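Putative drug/sodium antiporter (Escherichia coli, PDB 4Z3N) is a MATE-family membrane transporter that carries the genotoxin colibactin, probably working as an antiporter that exports its substrate against a counter-flow of cations. Local coordinates at residues R98-Q103 against Q176-I181; G324-T329 against P458-W463. All coordinates share one frame; numbering follows the deposited sequence.

Contact 1 (R98-Q103 against Q176-I181); sequences RAIGMQ and QGAGKI
The flat group met by Ile100 is the peptide between Gly177 and Ala178. The methyl Ile100 CD1 stands off one face of that plane, offset toward the edge that carries Gly177 O and Ala178 CA. Ile100 CD1 lies 3.8 Å from Gly177 O and 3.7 Å from Ala178 CA, and it touches the methyl CB of Ala178 at 4.1 Å. Because chi2 of Ile100 is extended (177°), CD1 reaches out beyond the CG2 branch and does all the touching from its side. No hydrogen bond joins the segments, and they bury only 73 Å² between them. Helix 286-322 supplies partners for the helix end: Gln319 donates from NE2 to Gly177 O and also packs on Ile100. Gln176 is likewise held there, through Thr311 and Thr315, while Phe18 and Leu105 add apolar cover to Ile100. Both backbones turn off their helices close by. Gln103 N returns to Ile100 O at 2.8 Å and Gly179 N to Gln176 O at 3.1 Å; Gln103 and Gly179 both have positive phi. The contact is thus a meeting of two Schellman-terminated helix ends, those of helices 75-101 and 162-177, in the all-helical transmembrane bundle of a MATE transporter.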
# COMPACT_ATOMS: atom_id res chain seq x y z
N ARG A 98 -0.63 12.93 15.86
CA ARG A 98 -0.68 12.91 17.34
C ARG A 98 -0.17 14.23 17.93
O ARG A 98 -0.75 14.74 18.89
CB ARG A 98 0.13 11.73 17.94
CG ARG A 98 -0.11 10.41 17.24
CD ARG A 98 -0.13 9.20 18.15
NE ARG A 98 1.17 8.62 18.50
CZ ARG A 98 2.08 8.18 17.64
NH1 ARG A 98 1.90 8.29 16.34
NH2 ARG A 98 3.19 7.64 18.10
N ALA A 99 0.89 14.79 17.35
CA ALA A 99 1.38 16.11 17.74
C ALA A 99 0.30 17.19 17.56
O ALA A 99 0.11 18.03 18.44
CB ALA A 99 2.61 16.49 16.94
N ILE A 100 -0.39 17.18 16.43
CA ILE A 100 -1.43 18.17 16.20
C ILE A 100 -2.56 18.00 17.21
O ILE A 100 -3.01 18.97 17.79
CB ILE A 100 -2.01 18.08 14.78
CG1 ILE A 100 -0.93 18.41 13.74
CG2 ILE A 100 -3.23 19.00 14.66
CD1 ILE A 100 -1.41 18.28 12.30
N GLY A 101 -3.01 16.77 17.42
CA GLY A 101 -4.08 16.50 18.36
C GLY A 101 -3.71 16.91 19.77
O GLY A 101 -4.54 17.42 20.52
N MET A 102 -2.45 16.67 20.14
CA MET A 102 -1.92 17.12 21.42
C MET A 102 -1.77 18.65 21.48
O MET A 102 -1.55 19.23 22.55
CB MET A 102 -0.58 16.48 21.69
CG MET A 102 -0.64 15.26 22.57
SD MET A 102 1.00 14.54 22.76
CE MET A 102 1.49 14.37 21.04
N GLN A 103 -1.89 19.28 20.31
CA GLN A 103 -1.72 20.72 20.17
C GLN A 103 -0.31 21.19 20.45
O GLN A 103 -0.11 22.23 21.07
CB GLN A 103 -2.69 21.45 21.07
CG GLN A 103 -4.12 21.34 20.63
CD GLN A 103 -4.97 22.43 21.21
OE1 GLN A 103 -4.99 22.64 22.43
NE2 GLN A 103 -5.68 23.17 20.35
N GLN A 176 -1.20 14.34 4.89
CA GLN A 176 -2.13 13.38 5.45
C GLN A 176 -2.24 13.51 6.99
O GLN A 176 -3.32 13.36 7.56
CB GLN A 176 -1.71 11.97 5.05
CG GLN A 176 -2.33 10.90 5.92
CD GLN A 176 -1.80 9.53 5.63
OE1 GLN A 176 -0.63 9.36 5.27
NE2 GLN A 176 -2.65 8.53 5.78
N GLY A 177 -1.12 13.80 7.66
CA GLY A 177 -1.13 14.03 9.10
C GLY A 177 -1.98 15.24 9.50
O GLY A 177 -2.73 15.20 10.48
N ALA A 178 -1.89 16.30 8.70
CA ALA A 178 -2.66 17.52 8.92
C ALA A 178 -4.10 17.42 8.43
O ALA A 178 -4.85 18.39 8.50
CB ALA A 178 -1.98 18.69 8.25
N GLY A 179 -4.48 16.26 7.89
CA GLY A 179 -5.81 16.07 7.35
C GLY A 179 -6.11 16.88 6.09
O GLY A 179 -7.27 17.08 5.73
N LYS A 180 -5.07 17.35 5.41
CA LYS A 180 -5.33 18.07 4.17
C LYS A 180 -5.09 17.18 2.95
O LYS A 180 -4.01 17.18 2.36
CB LYS A 180 -4.43 19.30 4.12
CG LYS A 180 -4.50 20.17 5.38
CD LYS A 180 -5.90 20.79 5.54
CE LYS A 180 -6.16 21.29 6.96
NZ LYS A 180 -7.58 21.70 7.18
N ILE A 181 -6.14 16.51 2.49
CA ILE A 181 -5.98 15.49 1.47
C ILE A 181 -6.20 16.06 0.08
O ILE A 181 -5.80 15.46 -0.92
CB ILE A 181 -6.95 14.33 1.69
CG1 ILE A 181 -6.91 13.88 3.15
CG2 ILE A 181 -6.66 13.18 0.70
CD1 ILE A 181 -5.53 13.61 3.68

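Contact 2 (G324-T329 against P458-W463); sequences GNVTRT and PRLLRW. With CAC (cacodylate ion), chain I.
Val326, in the first turn of helix 326-358, faces the short helix 458-467, its CA 7.2 Å from that of Leu461. Val326 CG1 is shared: it is closest to Leu460 CD2, at 3.5 Å, the two side chains lying alongside in opposing senses, but is also near Leu461 CD2, which rests against Val326 CG2 at 3.9 Å. With chi1 of Val326 at 177°, CG1 is anti to the backbone N and directed at Leu460, which Trp321 and Tyr395 also cover. Asn325 N-caps the valine's helix, OD1 accepting from Arg328 N at 3.1 Å. On helix 458-467, Arg459 CG lies over one face of the Trp463 ring, 3.5 Å above its plane and near the rim. A cacodylate, probably from the crystallisation liquor, sits at that ring's edge. Arg462 donates edge-on from NH1 and NH2 to the cacodylate O1, Arg459 nearby probably adding to the positive field, whereas Trp463 NE1 reaches the cacodylate O2 weakly at 3.5 Å. With no hydrogen bond or charge pair between the two segments, the shape fit of Val326 with Leu460 and Leu461 sets this junction, leaving the charged face of helix 458-467 to other partners.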
# COMPACT_ATOMS: atom_id res chain seq x y z
N GLY A 324 -6.61 13.14 23.47
CA GLY A 324 -7.02 12.41 24.66
C GLY A 324 -8.36 11.68 24.59
O GLY A 324 -8.78 11.08 25.56
N ASN A 325 -9.02 11.68 23.43
CA ASN A 325 -10.33 11.04 23.36
C ASN A 325 -10.22 9.63 22.76
O ASN A 325 -10.31 9.46 21.55
CB ASN A 325 -11.26 11.93 22.51
CG ASN A 325 -12.74 11.53 22.60
OD1 ASN A 325 -13.10 10.37 22.91
ND2 ASN A 325 -13.61 12.49 22.28
N VAL A 326 -10.17 8.64 23.65
CA VAL A 326 -9.93 7.25 23.28
C VAL A 326 -11.16 6.56 22.73
O VAL A 326 -11.08 5.75 21.83
CB VAL A 326 -9.43 6.43 24.48
CG1 VAL A 326 -9.25 4.96 24.08
CG2 VAL A 326 -8.16 7.01 25.05
N THR A 327 -12.30 6.90 23.32
CA THR A 327 -13.61 6.40 22.93
C THR A 327 -13.90 6.71 21.46
O THR A 327 -14.37 5.85 20.69
CB THR A 327 -14.70 7.02 23.83
OG1 THR A 327 -14.88 6.20 24.99
CG2 THR A 327 -16.02 7.14 23.11
N ARG A 328 -13.60 7.95 21.08
CA ARG A 328 -13.84 8.41 19.74
C ARG A 328 -12.93 7.68 18.74
O ARG A 328 -13.34 7.42 17.61
CB ARG A 328 -13.64 9.92 19.67
CG ARG A 328 -14.00 10.53 18.32
CD ARG A 328 -14.21 12.03 18.37
NE ARG A 328 -14.41 12.59 17.03
CZ ARG A 328 -15.58 12.63 16.40
NH1 ARG A 328 -16.66 12.14 16.99
NH2 ARG A 328 -15.66 13.16 15.18
N THR A 329 -11.71 7.33 19.18
CA THR A 329 -10.78 6.61 18.30
C THR A 329 -11.34 5.20 18.06
O THR A 329 -11.25 4.67 16.95
CB THR A 329 -9.31 6.53 18.86
OG1 THR A 329 -9.25 5.66 20.01
CG2 THR A 329 -8.78 7.90 19.25
N PRO A 458 -8.17 -1.42 30.33
CA PRO A 458 -7.28 -0.64 31.21
C PRO A 458 -6.00 -0.21 30.49
O PRO A 458 -5.66 0.98 30.49
CB PRO A 458 -6.96 -1.62 32.34
CG PRO A 458 -8.17 -2.52 32.40
CD PRO A 458 -8.78 -2.57 31.03
N ARG A 459 -5.34 -1.16 29.81
CA ARG A 459 -4.07 -0.90 29.14
C ARG A 459 -4.19 0.18 28.06
O ARG A 459 -3.36 1.09 27.97
CB ARG A 459 -3.54 -2.18 28.51
CG ARG A 459 -2.27 -2.01 27.74
CD ARG A 459 -2.13 -3.12 26.77
NE ARG A 459 -1.17 -4.12 27.19
CZ ARG A 459 -0.91 -5.23 26.50
NH1 ARG A 459 -1.56 -5.48 25.37
NH2 ARG A 459 -0.02 -6.10 26.95
N LEU A 460 -5.22 0.06 27.23
CA LEU A 460 -5.47 1.06 26.19
C LEU A 460 -5.63 2.48 26.79
O LEU A 460 -5.08 3.44 26.26
CB LEU A 460 -6.69 0.68 25.36
CG LEU A 460 -6.87 1.70 24.26
CD1 LEU A 460 -5.74 1.60 23.22
CD2 LEU A 460 -8.26 1.61 23.64
N LEU A 461 -6.38 2.59 27.89
CA LEU A 461 -6.51 3.85 28.64
C LEU A 461 -5.20 4.28 29.33
O LEU A 461 -4.83 5.45 29.29
CB LEU A 461 -7.62 3.73 29.68
CG LEU A 461 -9.04 3.67 29.12
CD1 LEU A 461 -10.01 3.81 30.27
CD2 LEU A 461 -9.30 4.75 28.07
N ARG A 462 -4.49 3.35 29.95
CA ARG A 462 -3.15 3.70 30.43
C ARG A 462 -2.23 4.23 29.31
O ARG A 462 -1.48 5.18 29.54
CB ARG A 462 -2.48 2.51 31.09
CG ARG A 462 -1.34 2.96 31.97
CD ARG A 462 -0.15 2.06 31.92
NE ARG A 462 -0.50 0.65 31.83
CZ ARG A 462 0.21 -0.22 31.11
NH1 ARG A 462 1.27 0.22 30.45
NH2 ARG A 462 -0.14 -1.50 31.05
N TRP A 463 -2.28 3.61 28.13
CA TRP A 463 -1.41 4.02 27.01
C TRP A 463 -1.61 5.49 26.62
O TRP A 463 -0.64 6.20 26.33
CB TRP A 463 -1.67 3.15 25.77
CG TRP A 463 -0.98 1.83 25.77
CD1 TRP A 463 -0.06 1.39 26.66
CD2 TRP A 463 -1.18 0.78 24.82
NE1 TRP A 463 0.34 0.12 26.33
CE2 TRP A 463 -0.33 -0.27 25.20
CE3 TRP A 463 -1.98 0.64 23.69
CZ2 TRP A 463 -0.26 -1.47 24.47
CZ3 TRP A 463 -1.90 -0.55 22.97
CH2 TRP A 463 -1.05 -1.59 23.37
AS CAC I . 3.00 -2.04 28.42
O1 CAC I . 1.61 -2.39 29.24
O2 CAC I . 2.72 -2.37 26.72
C1 CAC I . 3.52 -0.19 28.65
C2 CAC I . 4.42 -3.18 29.05

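Both contacts are small and set at helix ends on the same side of the chain's centre, with centres 18 Å apart and no touch between them. Neither has a hydrogen bond between its segments; contact 1 sets one methyl on a peptide and an alanine, contact 2 branched side chains against each other. They share no helix, yet helix 286-322 borders each, Trp321 covering residues of contact 2 as well as Arg98. Contact 1 has no exposed touching residue, and two of its backbone carbonyls accept from side chains of that helix. Contact 2 lies farther out, with exposed Leu461 at its margin and a positively charged surface beside it where the probable crystallisation additive is bound. Two helix C-termini meet in 98-103/176-181, against two N-terminal turns in 324-329/458-463.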